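Long-range contact in probable benzoylformate decarboxylase (Rhodococcus jostii, PDB 7ORX), which belongs to the thiamine diphosphate-dependent enzyme family and binds thiamine diphosphate and a sodium ion in a four-chain assembly: residues Y90-T98 against A145-K154. Residues are numbered along the deposited sequence; the frame is centred on the assembly and turned at random.
Sequences YSHSPLVVT and AIHTALLPAK
His92 ND1 donates a bent hydrogen bond to the backbone oxygen of Lys154, with 3.3 Å between His92 ND1 and Lys154 O. The angle at the hydrogen is 139°, and the carbonyl oxygen comes up at the edge of the imidazole, somewhat out of the ring plane. Placing CG beside the backbone N (chi1 -64°) swings the ring over to this carbonyl, while the other ring nitrogen, NE2, is hydrogen-bonded to Glu307, so both nitrogens are taken and the ring's rotation should be well fixed. The backbone of His92, with its positive phi, closes the Schellman motif that ends helix 82-90. Lys154 meets His92 through the base of its side chain, CB lying 3.5 Å from His92 O; its bent chain then carries NZ away toward a weak, long ion pair with Asp217.

Two residues on, Pro94 sits against the end of helix 138-149. Its CB lies 4.0 Å from Ala149 CB, and Leu150 crosses the proline at about a right angle, bringing CD2 to 3.9 Å from Pro94 CB. Farther on, Val96 turns CG2 to Ile146 CG1 at 4.0 Å. The strand and helix segments run roughly antiparallel, their directions 148° apart. Their axes approach to 8.4 Å.

Here helix 138-149 covers strand 95-101, which pairs with strand 157-162 just beyond the loop: helix-on-sheet packing of a parallel alpha/beta domain, in the N-terminal thiamine diphosphate-binding fold.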
ATOM      1  N   TYR C  90      19.065   5.042   1.126  1.00 69.38           N
ATOM      2  CA  TYR C  90      20.305   4.265   1.426  1.00 69.03           C
ATOM      3  C   TYR C  90      21.413   5.188   1.939  1.00 65.96           C
ATOM      4  O   TYR C  90      22.301   4.676   2.593  1.00 66.03           O
ATOM      5  CB  TYR C  90      20.659   3.388   0.238  1.00 70.66           C
ATOM      6  CG  TYR C  90      19.689   2.255   0.058  1.00 74.55           C
ATOM      7  CD1 TYR C  90      19.728   1.166   0.906  1.00 77.61           C
ATOM      8  CD2 TYR C  90      18.707   2.275  -0.925  1.00 77.02           C
ATOM      9  CE1 TYR C  90      18.836   0.115   0.773  1.00 81.13           C
ATOM     10  CE2 TYR C  90      17.812   1.225  -1.077  1.00 79.46           C
ATOM     11  CZ  TYR C  90      17.874   0.136  -0.224  1.00 82.91           C
ATOM     12  OH  TYR C  90      16.950  -0.879  -0.315  1.00 88.35           O
ATOM     13  N   SER C  91      21.312   6.497   1.733  1.00 63.83           N
ATOM     14  CA  SER C  91      22.288   7.474   2.261  1.00 64.36           C
ATOM     15  C   SER C  91      21.843   8.018   3.621  1.00 65.31           C
ATOM     16  O   SER C  91      22.585   8.834   4.191  1.00 63.22           O
ATOM     17  CB  SER C  91      22.557   8.575   1.268  1.00 64.32           C
ATOM     18  OG  SER C  91      21.469   9.457   1.085  1.00 63.55           O
ATOM     19  N   HIS C  92      20.676   7.570   4.114  1.00 67.86           N
ATOM     20  CA  HIS C  92      20.098   7.988   5.419  1.00 67.95           C
ATOM     21  C   HIS C  92      20.068   9.511   5.450  1.00 67.36           C
ATOM     22  O   HIS C  92      20.621  10.111   6.418  1.00 67.23           O
ATOM     23  CB  HIS C  92      20.872   7.383   6.618  1.00 69.21           C
ATOM     24  CG  HIS C  92      20.796   5.896   6.693  1.00 70.45           C
ATOM     25  ND1 HIS C  92      19.604   5.229   6.599  1.00 71.25           N
ATOM     26  CD2 HIS C  92      21.748   4.972   6.926  1.00 72.47           C
ATOM     27  CE1 HIS C  92      19.832   3.938   6.690  1.00 73.21           C
ATOM     28  NE2 HIS C  92      21.143   3.754   6.899  1.00 73.60           N
ATOM     29  N   SER C  93      19.441  10.081   4.432  1.00 66.76           N
ATOM     30  CA  SER C  93      19.349  11.539   4.225  1.00 68.91           C
ATOM     31  C   SER C  93      18.004  12.063   4.707  1.00 70.24           C
ATOM     32  O   SER C  93      16.957  11.619   4.218  1.00 74.29           O
ATOM     33  CB  SER C  93      19.610  11.878   2.791  1.00 70.14           C
ATOM     34  OG  SER C  93      20.981  12.255   2.664  1.00 70.78           O
ATOM     35  N   PRO C  94      18.004  12.974   5.707  1.00 69.37           N
ATOM     36  CA  PRO C  94      16.772  13.503   6.275  1.00 67.71           C
ATOM     37  C   PRO C  94      16.085  14.567   5.432  1.00 67.66           C
ATOM     38  O   PRO C  94      15.872  15.626   5.921  1.00 71.24           O
ATOM     39  CB  PRO C  94      17.239  14.085   7.620  1.00 68.50           C
ATOM     40  CG  PRO C  94      18.661  14.454   7.397  1.00 70.78           C
ATOM     41  CD  PRO C  94      19.200  13.432   6.419  1.00 69.79           C
ATOM     42  N   LEU C  95      15.734  14.264   4.188  1.00 67.96           N
ATOM     43  CA  LEU C  95      14.919  15.163   3.335  1.00 68.07           C
ATOM     44  C   LEU C  95      13.489  15.186   3.865  1.00 67.76           C
ATOM     45  O   LEU C  95      12.884  14.110   4.075  1.00 66.93           O
ATOM     46  CB  LEU C  95      14.876  14.647   1.898  1.00 68.51           C
ATOM     47  CG  LEU C  95      16.226  14.484   1.206  1.00 70.52           C
ATOM     48  CD1 LEU C  95      16.017  14.142  -0.283  1.00 72.07           C
ATOM     49  CD2 LEU C  95      17.059  15.747   1.331  1.00 71.07           C
ATOM     50  N   VAL C  96      12.923  16.373   3.980  1.00 68.21           N
ATOM     51  CA  VAL C  96      11.489  16.571   4.306  1.00 67.56           C
ATOM     52  C   VAL C  96      10.809  17.032   3.020  1.00 67.31           C
ATOM     53  O   VAL C  96      11.012  18.173   2.621  1.00 68.81           O
ATOM     54  CB  VAL C  96      11.391  17.616   5.408  1.00 67.40           C
ATOM     55  CG1 VAL C  96       9.947  17.858   5.754  1.00 69.62           C
ATOM     56  CG2 VAL C  96      12.226  17.218   6.605  1.00 67.29           C
ATOM     57  N   VAL C  97      10.086  16.165   2.350  1.00 65.88           N
ATOM     58  CA  VAL C  97       9.543  16.517   1.020  1.00 65.31           C
ATOM     59  C   VAL C  97       8.074  16.871   1.194  1.00 67.78           C
ATOM     60  O   VAL C  97       7.310  15.965   1.491  1.00 65.96           O
ATOM     61  CB  VAL C  97       9.691  15.315   0.085  1.00 64.52           C
ATOM     62  CG1 VAL C  97       9.174  15.606  -1.314  1.00 63.97           C
ATOM     63  CG2 VAL C  97      11.117  14.813   0.065  1.00 64.46           C
ATOM     64  N   THR C  98       7.699  18.138   1.012  1.00 71.44           N
ATOM     65  CA  THR C  98       6.288  18.586   0.952  1.00 73.07           C
ATOM     66  C   THR C  98       5.834  18.678  -0.516  1.00 74.14           C
ATOM     67  O   THR C  98       6.596  19.128  -1.377  1.00 72.94           O
ATOM     68  CB  THR C  98       6.117  19.924   1.661  1.00 75.81           C
ATOM     69  OG1 THR C  98       6.744  20.912   0.848  1.00 78.38           O
ATOM     70  CG2 THR C  98       6.749  19.952   3.037  1.00 77.44           C
ATOM     71  N   ALA C 145       7.036  15.062  10.836  1.00 64.26           N
ATOM     72  CA  ALA C 145       7.849  14.791   9.637  1.00 65.22           C
ATOM     73  C   ALA C 145       9.315  15.099   9.938  1.00 65.71           C
ATOM     74  O   ALA C 145      10.169  14.234   9.605  1.00 65.73           O
ATOM     75  CB  ALA C 145       7.373  15.601   8.455  1.00 65.87           C
ATOM     76  N   ILE C 146       9.615  16.253  10.538  1.00 66.48           N
ATOM     77  CA  ILE C 146      11.035  16.684  10.721  1.00 67.12           C
ATOM     78  C   ILE C 146      11.670  15.786  11.775  1.00 68.70           C
ATOM     79  O   ILE C 146      12.756  15.297  11.524  1.00 69.69           O
ATOM     80  CB  ILE C 146      11.140  18.167  11.082  1.00 67.10           C
ATOM     81  CG1 ILE C 146      10.708  19.025   9.894  1.00 66.98           C
ATOM     82  CG2 ILE C 146      12.541  18.518  11.564  1.00 67.04           C
ATOM     83  CD1 ILE C 146      10.268  20.408  10.273  1.00 68.42           C
ATOM     84  N   HIS C 147      11.016  15.554  12.898  1.00 69.55           N
ATOM     85  CA  HIS C 147      11.636  14.763  13.992  1.00 71.99           C
ATOM     86  C   HIS C 147      11.938  13.353  13.494  1.00 71.21           C
ATOM     87  O   HIS C 147      12.987  12.774  13.866  1.00 71.80           O
ATOM     88  CB  HIS C 147      10.689  14.674  15.182  1.00 73.84           C
ATOM     89  CG  HIS C 147      10.544  15.952  15.919  1.00 76.41           C
ATOM     90  ND1 HIS C 147      11.639  16.679  16.338  1.00 77.06           N
ATOM     91  CD2 HIS C 147       9.431  16.593  16.361  1.00 78.45           C
ATOM     92  CE1 HIS C 147      11.201  17.738  17.000  1.00 78.93           C
ATOM     93  NE2 HIS C 147       9.844  17.702  17.029  1.00 79.95           N
ATOM     94  N   THR C 148      10.962  12.807  12.774  1.00 70.86           N
ATOM     95  CA  THR C 148      10.995  11.455  12.155  1.00 70.33           C
ATOM     96  C   THR C 148      12.178  11.407  11.180  1.00 68.87           C
ATOM     97  O   THR C 148      12.939  10.463  11.250  1.00 71.66           O
ATOM     98  CB  THR C 148       9.688  11.130  11.421  1.00 69.37           C
ATOM     99  OG1 THR C 148       8.581  11.183  12.320  1.00 70.41           O
ATOM    100  CG2 THR C 148       9.704   9.773  10.762  1.00 69.00           C
ATOM    101  N   ALA C 149      12.330  12.365  10.279  1.00 66.83           N
ATOM    102  CA  ALA C 149      13.464  12.378   9.325  1.00 66.31           C
ATOM    103  C   ALA C 149      14.816  12.282  10.055  1.00 65.76           C
ATOM    104  O   ALA C 149      15.680  11.571   9.509  1.00 64.17           O
ATOM    105  CB  ALA C 149      13.387  13.582   8.442  1.00 66.07           C
ATOM    106  N   LEU C 150      14.974  12.864  11.253  1.00 65.78           N
ATOM    107  CA  LEU C 150      16.266  12.949  11.985  1.00 66.72           C
ATOM    108  C   LEU C 150      16.425  11.825  12.993  1.00 67.32           C
ATOM    109  O   LEU C 150      17.469  11.763  13.678  1.00 67.05           O
ATOM    110  CB  LEU C 150      16.370  14.290  12.698  1.00 68.16           C
ATOM    111  CG  LEU C 150      16.431  15.488  11.764  1.00 69.31           C
ATOM    112  CD1 LEU C 150      16.027  16.762  12.464  1.00 70.68           C
ATOM    113  CD2 LEU C 150      17.814  15.638  11.168  1.00 70.29           C
ATOM    114  N   LEU C 151      15.458  10.940  13.055  1.00 70.30           N
ATOM    115  CA  LEU C 151      15.462   9.868  14.086  1.00 74.46           C
ATOM    116  C   LEU C 151      16.218   8.677  13.516  1.00 75.38           C
ATOM    117  O   LEU C 151      15.873   8.230  12.427  1.00 75.96           O
ATOM    118  CB  LEU C 151      14.011   9.510  14.428  1.00 75.65           C
ATOM    119  CG  LEU C 151      13.676   9.384  15.905  1.00 77.16           C
ATOM    120  CD1 LEU C 151      14.438  10.391  16.763  1.00 77.99           C
ATOM    121  CD2 LEU C 151      12.176   9.527  16.050  1.00 77.47           C
ATOM    122  N   PRO C 152      17.278   8.170  14.191  1.00 76.61           N
ATOM    123  CA  PRO C 152      17.867   6.881  13.825  1.00 75.46           C
ATOM    124  C   PRO C 152      16.742   5.908  13.496  1.00 75.34           C
ATOM    125  O   PRO C 152      15.809   5.780  14.280  1.00 75.85           O
ATOM    126  CB  PRO C 152      18.615   6.441  15.094  1.00 76.76           C
ATOM    127  CG  PRO C 152      18.457   7.597  16.081  1.00 77.91           C
ATOM    128  CD  PRO C 152      18.005   8.818  15.294  1.00 76.81           C
ATOM    129  N   ALA C 153      16.756   5.281  12.307  1.00 74.24           N
ATOM    130  CA  ALA C 153      17.711   5.485  11.226  1.00 72.06           C
ATOM    131  C   ALA C 153      17.228   6.582  10.288  1.00 69.51           C
ATOM    132  O   ALA C 153      16.101   6.411   9.705  1.00 68.44           O
ATOM    133  CB  ALA C 153      17.800   4.227  10.442  1.00 72.92           C
ATOM    134  N   LYS C 154      18.058   7.615  10.088  1.00 67.26           N
ATOM    135  CA  LYS C 154      17.613   8.845   9.408  1.00 67.01           C
ATOM    136  C   LYS C 154      17.057   8.517   8.021  1.00 65.71           C
ATOM    137  O   LYS C 154      17.370   7.480   7.477  1.00 66.50           O
ATOM    138  CB  LYS C 154      18.776   9.814   9.432  1.00 69.91           C
ATOM    139  CG  LYS C 154      18.828  10.753  10.607  1.00 73.59           C
ATOM    140  CD  LYS C 154      20.228  11.306  10.925  1.00 79.53           C
ATOM    141  CE  LYS C 154      20.763  10.723  12.233  1.00 87.51           C
ATOM    142  NZ  LYS C 154      22.148  10.170  12.135  1.00 93.10           N
TER